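Local coordinates for mandelate racemase/muconate lactonizing enzyme-like protein (Rubrobacter xylanophilus DSM 9941, PDB 3CYJ), which is of unknown function but belongs to the enolase superfamily, with an N-terminal capping domain and a TIM-type barrel that binds a sodium ion in the model, at residues Glu24-Leu29 with Asp194-Tyr199; Gly138-Tyr143 with Glu317-His322. One frame throughout, in Å; residues are numbered along the deposited sequence.

Interaction 1: residues Glu24-Leu29 with Asp194-Tyr199; sequences ESDGTL and DANGAY. With NA (sodium ion), chain E.
The carboxylate of Asp26 and the amide of Asn196 lie stacked, their planes 15° apart, with Asp26 CG 3.5 Å from Asn196 CG, while the two side chains cross at about a right angle. Two acceptors, Asp26 OD2 and Asn196 OD1, stand 3.4 Å apart without a bond. Arg90 of the second subunit forms a salt bridge with Asp26 OD2, which would help offset the negative charge there; OD2 is also hydrogen-bonded to a glycerol, probably from the crystallisation liquor. Chi1 of 59° sets Asp26 CG between the backbone N and the carbonyl carbon; OD1 accepts the N-H of Thr28 at 2.8 Å on its anti side, making an Asx turn.

One direct hydrogen bond joins the loops: Thr28 OG1 gives its proton to Asn196 O at 2.7 Å, in the carbonyl plane, and is itself met by Arg90 of the second subunit. A water adds a second link, accepting from Gly27 N and Asn196 ND2 and donating to Asp194 O. Beside them Gly27 CA rests on Ala198 CB at 4.0 Å, at the type I' turn of 195-198. Asp194 OD2 binds the sodium ion at 2.5 Å, with Glu221 and Glu222 completing its protein ligands. The contact is consistent with the way enolase-superfamily proteins place a loop of the N-terminal domain over the metal-binding end of the barrel.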
ATOM      1  N   GLU A  24      36.618  -0.445 -26.025  1.00 45.48           N
ATOM      2  CA  GLU A  24      35.306  -0.994 -25.649  1.00 44.22           C
ATOM      3  C   GLU A  24      34.393   0.043 -25.009  1.00 43.75           C
ATOM      4  O   GLU A  24      34.839   0.964 -24.333  1.00 42.15           O
ATOM      5  CB  GLU A  24      35.479  -2.216 -24.725  1.00 43.77           C
ATOM      6  CG  GLU A  24      36.105  -3.456 -25.429  1.00 42.63           C
ATOM      7  CD  GLU A  24      36.316  -4.615 -24.475  1.00 43.19           C
ATOM      8  OE1 GLU A  24      35.857  -4.524 -23.322  1.00 44.08           O
ATOM      9  OE2 GLU A  24      36.925  -5.637 -24.832  1.00 41.08           O
ATOM     10  N   SER A  25      33.091  -0.110 -25.211  1.00 43.54           N
ATOM     11  CA  SER A  25      32.173   0.833 -24.590  1.00 42.44           C
ATOM     12  C   SER A  25      30.813   0.168 -24.406  1.00 42.49           C
ATOM     13  O   SER A  25      30.530  -0.895 -24.978  1.00 42.43           O
ATOM     14  CB  SER A  25      32.054   2.088 -25.431  1.00 41.57           C
ATOM     15  OG  SER A  25      31.409   1.761 -26.655  1.00 43.48           O
ATOM     16  N   ASP A  26      29.971   0.802 -23.608  1.00 40.73           N
ATOM     17  CA  ASP A  26      28.633   0.319 -23.428  1.00 39.97           C
ATOM     18  C   ASP A  26      27.809   1.592 -23.366  1.00 39.88           C
ATOM     19  O   ASP A  26      28.351   2.705 -23.667  1.00 39.30           O
ATOM     20  CB  ASP A  26      28.495  -0.589 -22.184  1.00 38.77           C
ATOM     21  CG  ASP A  26      28.884   0.097 -20.872  1.00 40.88           C
ATOM     22  OD1 ASP A  26      28.651   1.324 -20.718  1.00 41.11           O
ATOM     23  OD2 ASP A  26      29.395  -0.605 -19.964  1.00 41.53           O
ATOM     24  N   GLY A  27      26.543   1.451 -22.980  1.00 37.90           N
ATOM     25  CA  GLY A  27      25.661   2.587 -22.966  1.00 38.19           C
ATOM     26  C   GLY A  27      26.165   3.747 -22.126  1.00 38.30           C
ATOM     27  O   GLY A  27      25.926   4.865 -22.464  1.00 39.60           O
ATOM     28  N   THR A  28      26.872   3.518 -21.036  1.00 38.71           N
ATOM     29  CA  THR A  28      27.250   4.639 -20.205  1.00 38.78           C
ATOM     30  C   THR A  28      28.763   4.745 -19.898  1.00 39.70           C
ATOM     31  O   THR A  28      29.143   5.533 -19.026  1.00 40.17           O
ATOM     32  CB  THR A  28      26.452   4.615 -18.816  1.00 38.99           C
ATOM     33  OG1 THR A  28      26.546   3.311 -18.239  1.00 38.51           O
ATOM     34  CG2 THR A  28      24.990   4.940 -18.977  1.00 35.15           C
ATOM     35  N   LEU A  29      29.624   3.982 -20.575  1.00 39.13           N
ATOM     36  CA  LEU A  29      31.049   4.025 -20.242  1.00 39.13           C
ATOM     37  C   LEU A  29      31.973   3.538 -21.379  1.00 40.68           C
ATOM     38  O   LEU A  29      31.556   2.751 -22.222  1.00 41.86           O
ATOM     39  CB  LEU A  29      31.313   3.273 -18.945  1.00 38.60           C
ATOM     40  CG  LEU A  29      32.651   3.489 -18.203  1.00 37.93           C
ATOM     41  CD1 LEU A  29      32.685   4.760 -17.422  1.00 33.04           C
ATOM     42  CD2 LEU A  29      32.904   2.358 -17.246  1.00 35.21           C
ATOM     43  N   ASP A 194      22.095  -5.543 -22.934  1.00 34.98           N
ATOM     44  CA  ASP A 194      22.460  -4.851 -21.733  1.00 35.54           C
ATOM     45  C   ASP A 194      22.567  -3.365 -22.071  1.00 36.49           C
ATOM     46  O   ASP A 194      23.313  -3.000 -22.966  1.00 35.87           O
ATOM     47  CB  ASP A 194      23.763  -5.423 -21.171  1.00 33.86           C
ATOM     48  CG  ASP A 194      24.178  -4.778 -19.842  1.00 36.25           C
ATOM     49  OD1 ASP A 194      23.518  -3.840 -19.284  1.00 36.49           O
ATOM     50  OD2 ASP A 194      25.242  -5.169 -19.353  1.00 37.74           O
ATOM     51  N   ALA A 195      21.824  -2.520 -21.334  1.00 36.91           N
ATOM     52  CA  ALA A 195      21.754  -1.077 -21.634  1.00 37.13           C
ATOM     53  C   ALA A 195      22.651  -0.281 -20.662  1.00 37.91           C
ATOM     54  O   ALA A 195      22.906   0.923 -20.866  1.00 38.50           O
ATOM     55  CB  ALA A 195      20.303  -0.586 -21.570  1.00 36.68           C
ATOM     56  N   ASN A 196      23.123  -0.960 -19.607  1.00 37.68           N
ATOM     57  CA  ASN A 196      23.991  -0.338 -18.608  1.00 38.24           C
ATOM     58  C   ASN A 196      23.432   1.016 -18.166  1.00 38.22           C
ATOM     59  O   ASN A 196      24.176   2.029 -18.125  1.00 38.44           O
ATOM     60  CB  ASN A 196      25.425  -0.175 -19.178  1.00 38.95           C
ATOM     61  CG  ASN A 196      26.122  -1.522 -19.357  1.00 39.58           C
ATOM     62  OD1 ASN A 196      26.759  -1.993 -18.416  1.00 42.59           O
ATOM     63  ND2 ASN A 196      25.913  -2.199 -20.521  1.00 36.84           N
ATOM     64  N   GLY A 197      22.125   1.035 -17.901  1.00 37.26           N
ATOM     65  CA  GLY A 197      21.420   2.221 -17.394  1.00 37.73           C
ATOM     66  C   GLY A 197      21.275   3.393 -18.357  1.00 37.96           C
ATOM     67  O   GLY A 197      21.079   4.527 -17.926  1.00 37.15           O
ATOM     68  N   ALA A 198      21.343   3.121 -19.656  1.00 37.23           N
ATOM     69  CA  ALA A 198      21.379   4.193 -20.645  1.00 37.63           C
ATOM     70  C   ALA A 198      20.073   4.929 -20.906  1.00 37.80           C
ATOM     71  O   ALA A 198      20.107   6.028 -21.477  1.00 39.72           O
ATOM     72  CB  ALA A 198      21.957   3.653 -21.984  1.00 36.92           C
ATOM     73  N   TYR A 199      18.936   4.318 -20.565  1.00 37.31           N
ATOM     74  CA  TYR A 199      17.615   4.849 -20.904  1.00 36.96           C
ATOM     75  C   TYR A 199      16.854   5.540 -19.759  1.00 37.25           C
ATOM     76  O   TYR A 199      17.028   5.200 -18.592  1.00 38.10           O
ATOM     77  CB  TYR A 199      16.698   3.692 -21.367  1.00 37.41           C
ATOM     78  CG  TYR A 199      17.192   2.868 -22.544  1.00 35.89           C
ATOM     79  CD1 TYR A 199      17.736   3.468 -23.684  1.00 35.96           C
ATOM     80  CD2 TYR A 199      17.079   1.466 -22.517  1.00 36.56           C
ATOM     81  CE1 TYR A 199      18.205   2.671 -24.792  1.00 36.92           C
ATOM     82  CE2 TYR A 199      17.466   0.688 -23.596  1.00 40.70           C
ATOM     83  CZ  TYR A 199      18.047   1.279 -24.724  1.00 39.49           C
ATOM     84  OH  TYR A 199      18.442   0.457 -25.734  1.00 39.33           O
TER
HETATM   85 NA    NA E 371      25.415  -4.593 -16.966  1.00 55.39          NA
HETATM   86  O   HOH W   1      25.248  -0.980 -22.786  1.00 33.42           O

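Interaction 2: residues Gly138-Tyr143 with Glu317-His322; sequences GGFTSY and EYFHDH
Aromatic packing dominates where Phe140 meets Phe319 and His320. The Phe140 ring presents its rim: Phe319 CE1 lies near its plane, 3.9 Å from Phe140 CZ, and His320 CD2 comes to another part of the rim, 4.0 Å from Phe140 CE2. Both partner side chains cross that of Phe140 at about a right angle. One face of the ring is covered from its own loop, by Gly138 C, 4.1 Å above the centre. On the other segment, CG of Phe319 is anti to the backbone N (chi1 -174°); the ring beyond it touches Phe140 through CE1 and CZ.

Polar groups also border the ring. Asp321 OD1 approaches Phe140 CZ to 3.5 Å, its carboxylate plane tilted 35° from the ring, whereas Asp321 OD2 accepts a bond from Trp31 NE1. Tyr143 OH sits 4.1 Å from His320 CD2, and His320 NE2 is hydrogen-bonded to Asp21 of the N-terminal domain.

No hydrogen bond crosses between these two barrel segments, one following strand 132-137 and the other running from strand 313-319 into helix 320-329. Between the segments the hold is thus mostly van der Waals contact at a phenyl rim, while the imidazole and carboxylate direct their hydrogen bonds to the N-terminal domain.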
ATOM      1  N   GLY A 138      29.608  -9.856 -24.615  1.00 37.84           N
ATOM      2  CA  GLY A 138      30.482  -8.847 -25.184  1.00 38.18           C
ATOM      3  C   GLY A 138      29.643  -7.866 -25.982  1.00 39.55           C
ATOM      4  O   GLY A 138      28.716  -7.222 -25.426  1.00 41.31           O
ATOM      5  N   GLY A 139      29.923  -7.731 -27.280  1.00 39.95           N
ATOM      6  CA  GLY A 139      29.012  -7.018 -28.197  1.00 39.89           C
ATOM      7  C   GLY A 139      28.976  -5.540 -27.870  1.00 41.13           C
ATOM      8  O   GLY A 139      27.899  -4.898 -27.935  1.00 42.07           O
ATOM      9  N   PHE A 140      30.152  -5.008 -27.533  1.00 39.89           N
ATOM     10  CA  PHE A 140      30.297  -3.615 -27.131  1.00 39.86           C
ATOM     11  C   PHE A 140      29.812  -2.666 -28.217  1.00 39.54           C
ATOM     12  O   PHE A 140      29.835  -3.007 -29.430  1.00 39.37           O
ATOM     13  CB  PHE A 140      31.734  -3.323 -26.695  1.00 38.37           C
ATOM     14  CG  PHE A 140      32.226  -4.293 -25.693  1.00 40.56           C
ATOM     15  CD1 PHE A 140      31.824  -4.191 -24.359  1.00 40.09           C
ATOM     16  CD2 PHE A 140      32.997  -5.391 -26.089  1.00 39.70           C
ATOM     17  CE1 PHE A 140      32.231  -5.170 -23.428  1.00 41.17           C
ATOM     18  CE2 PHE A 140      33.425  -6.363 -25.176  1.00 38.84           C
ATOM     19  CZ  PHE A 140      33.051  -6.256 -23.836  1.00 38.92           C
ATOM     20  N   THR A 141      29.360  -1.498 -27.761  1.00 38.39           N
ATOM     21  CA  THR A 141      28.807  -0.488 -28.632  1.00 39.03           C
ATOM     22  C   THR A 141      29.851   0.132 -29.564  1.00 39.91           C
ATOM     23  O   THR A 141      29.499   0.724 -30.608  1.00 40.04           O
ATOM     24  CB  THR A 141      28.005   0.591 -27.841  1.00 38.30           C
ATOM     25  OG1 THR A 141      28.738   0.944 -26.654  1.00 37.67           O
ATOM     26  CG2 THR A 141      26.602   0.054 -27.466  1.00 38.15           C
ATOM     27  N   SER A 142      31.123  -0.025 -29.211  1.00 41.10           N
ATOM     28  CA  SER A 142      32.202   0.415 -30.094  1.00 43.25           C
ATOM     29  C   SER A 142      32.469  -0.535 -31.286  1.00 44.34           C
ATOM     30  O   SER A 142      33.131  -0.136 -32.242  1.00 45.26           O
ATOM     31  CB  SER A 142      33.503   0.529 -29.302  1.00 42.19           C
ATOM     32  OG  SER A 142      33.783  -0.739 -28.759  1.00 43.88           O
ATOM     33  N   TYR A 143      32.031  -1.793 -31.208  1.00 45.34           N
ATOM     34  CA  TYR A 143      32.291  -2.745 -32.297  1.00 45.92           C
ATOM     35  C   TYR A 143      31.612  -2.348 -33.612  1.00 47.45           C
ATOM     36  O   TYR A 143      30.376  -2.126 -33.656  1.00 48.83           O
ATOM     37  CB  TYR A 143      31.775  -4.130 -31.945  1.00 44.90           C
ATOM     38  CG  TYR A 143      32.643  -4.918 -31.009  1.00 43.66           C
ATOM     39  CD1 TYR A 143      33.775  -4.365 -30.436  1.00 45.07           C
ATOM     40  CD2 TYR A 143      32.301  -6.214 -30.658  1.00 43.04           C
ATOM     41  CE1 TYR A 143      34.578  -5.116 -29.549  1.00 43.58           C
ATOM     42  CE2 TYR A 143      33.083  -6.953 -29.800  1.00 41.10           C
ATOM     43  CZ  TYR A 143      34.207  -6.405 -29.239  1.00 42.67           C
ATOM     44  OH  TYR A 143      34.960  -7.188 -28.360  1.00 45.20           O
ATOM     45  N   GLU A 317      27.625 -15.229 -16.518  1.00 39.83           N
ATOM     46  CA  GLU A 317      28.115 -14.405 -17.613  1.00 39.70           C
ATOM     47  C   GLU A 317      29.572 -14.755 -17.928  1.00 39.89           C
ATOM     48  O   GLU A 317      30.480 -14.600 -17.073  1.00 38.68           O
ATOM     49  CB  GLU A 317      28.061 -12.926 -17.242  1.00 38.49           C
ATOM     50  CG  GLU A 317      28.621 -12.036 -18.317  1.00 40.20           C
ATOM     51  CD  GLU A 317      28.656 -10.600 -17.907  1.00 38.89           C
ATOM     52  OE1 GLU A 317      28.864 -10.313 -16.695  1.00 38.21           O
ATOM     53  OE2 GLU A 317      28.471  -9.773 -18.812  1.00 37.78           O
ATOM     54  N   TYR A 318      29.769 -15.227 -19.149  1.00 39.21           N
ATOM     55  CA  TYR A 318      31.116 -15.485 -19.656  1.00 40.71           C
ATOM     56  C   TYR A 318      31.620 -14.200 -20.269  1.00 40.28           C
ATOM     57  O   TYR A 318      31.508 -13.996 -21.483  1.00 40.76           O
ATOM     58  CB  TYR A 318      31.073 -16.603 -20.736  1.00 40.53           C
ATOM     59  CG  TYR A 318      32.416 -17.075 -21.135  1.00 40.43           C
ATOM     60  CD1 TYR A 318      33.204 -17.867 -20.261  1.00 40.57           C
ATOM     61  CD2 TYR A 318      32.948 -16.697 -22.364  1.00 42.29           C
ATOM     62  CE1 TYR A 318      34.501 -18.282 -20.630  1.00 40.79           C
ATOM     63  CE2 TYR A 318      34.241 -17.089 -22.736  1.00 42.81           C
ATOM     64  CZ  TYR A 318      34.999 -17.891 -21.866  1.00 43.45           C
ATOM     65  OH  TYR A 318      36.274 -18.268 -22.250  1.00 49.50           O
ATOM     66  N   PHE A 319      32.121 -13.308 -19.425  1.00 40.28           N
ATOM     67  CA  PHE A 319      32.394 -11.933 -19.864  1.00 39.80           C
ATOM     68  C   PHE A 319      33.707 -11.830 -20.619  1.00 40.50           C
ATOM     69  O   PHE A 319      34.760 -12.227 -20.108  1.00 39.85           O
ATOM     70  CB  PHE A 319      32.404 -10.968 -18.666  1.00 39.70           C
ATOM     71  CG  PHE A 319      32.527  -9.506 -19.078  1.00 35.84           C
ATOM     72  CD1 PHE A 319      31.668  -8.971 -20.041  1.00 32.75           C
ATOM     73  CD2 PHE A 319      33.476  -8.699 -18.520  1.00 33.72           C
ATOM     74  CE1 PHE A 319      31.741  -7.645 -20.434  1.00 33.91           C
ATOM     75  CE2 PHE A 319      33.570  -7.328 -18.890  1.00 36.08           C
ATOM     76  CZ  PHE A 319      32.699  -6.812 -19.853  1.00 35.74           C
ATOM     77  N   HIS A 320      33.639 -11.320 -21.840  1.00 41.48           N
ATOM     78  CA  HIS A 320      34.825 -11.243 -22.707  1.00 42.59           C
ATOM     79  C   HIS A 320      36.052 -10.707 -21.993  1.00 42.08           C
ATOM     80  O   HIS A 320      37.031 -11.426 -21.829  1.00 43.03           O
ATOM     81  CB  HIS A 320      34.541 -10.402 -23.967  1.00 43.47           C
ATOM     82  CG  HIS A 320      35.768 -10.104 -24.782  1.00 46.91           C
ATOM     83  ND1 HIS A 320      36.467 -11.080 -25.476  1.00 49.60           N
ATOM     84  CD2 HIS A 320      36.426  -8.939 -25.007  1.00 46.43           C
ATOM     85  CE1 HIS A 320      37.513 -10.528 -26.069  1.00 47.05           C
ATOM     86  NE2 HIS A 320      37.498  -9.229 -25.816  1.00 45.66           N
ATOM     87  N   ASP A 321      36.026  -9.455 -21.533  1.00 41.56           N
ATOM     88  CA  ASP A 321      37.219  -8.873 -20.876  1.00 39.96           C
ATOM     89  C   ASP A 321      37.855  -9.831 -19.892  1.00 40.55           C
ATOM     90  O   ASP A 321      39.085  -9.960 -19.824  1.00 39.50           O
ATOM     91  CB  ASP A 321      36.906  -7.590 -20.140  1.00 38.88           C
ATOM     92  CG  ASP A 321      36.403  -6.477 -21.052  1.00 39.75           C
ATOM     93  OD1 ASP A 321      36.098  -6.726 -22.224  1.00 42.69           O
ATOM     94  OD2 ASP A 321      36.287  -5.315 -20.603  1.00 41.95           O
ATOM     95  N   HIS A 322      37.003 -10.503 -19.115  1.00 40.99           N
ATOM     96  CA  HIS A 322      37.451 -11.236 -17.958  1.00 40.37           C
ATOM     97  C   HIS A 322      37.933 -12.594 -18.304  1.00 40.84           C
ATOM     98  O   HIS A 322      38.983 -13.011 -17.788  1.00 41.66           O
ATOM     99  CB  HIS A 322      36.351 -11.318 -16.903  1.00 39.97           C
ATOM    100  CG  HIS A 322      36.035  -9.996 -16.303  1.00 41.54           C
ATOM    101  ND1 HIS A 322      35.014  -9.809 -15.397  1.00 42.32           N
ATOM    102  CD2 HIS A 322      36.607  -8.778 -16.499  1.00 40.52           C
ATOM    103  CE1 HIS A 322      34.976  -8.536 -15.046  1.00 42.26           C
ATOM    104  NE2 HIS A 322      35.932  -7.889 -15.703  1.00 42.13           N
TER

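Strand 8-26 ties the two contacts together: its Glu24 and Ser25 lead into the Asp26-Thr28 contact of interaction 1 and also lie against loop 138-143 of interaction 2. Their centres are 12 Å apart, and they touch directly: Ser25 OG and Thr141 OG1 form a probable hydrogen bond of 2.8 Å, and Ser25 O packs on Phe140 CB at 3.2 Å. Glu24 OE1 comes 2.5 Å from Asp321 OD1, so close that a shared proton is possible, though so short a distance is doubtful. Interaction 1 includes a sodium ligand; the Phe319 side chain is about 8 Å from the ion. Glycerol, probably from the crystallisation liquor, lies about 3 Å from the Asp26 side chain, and a glycerol about 4 Å from that of Phe319.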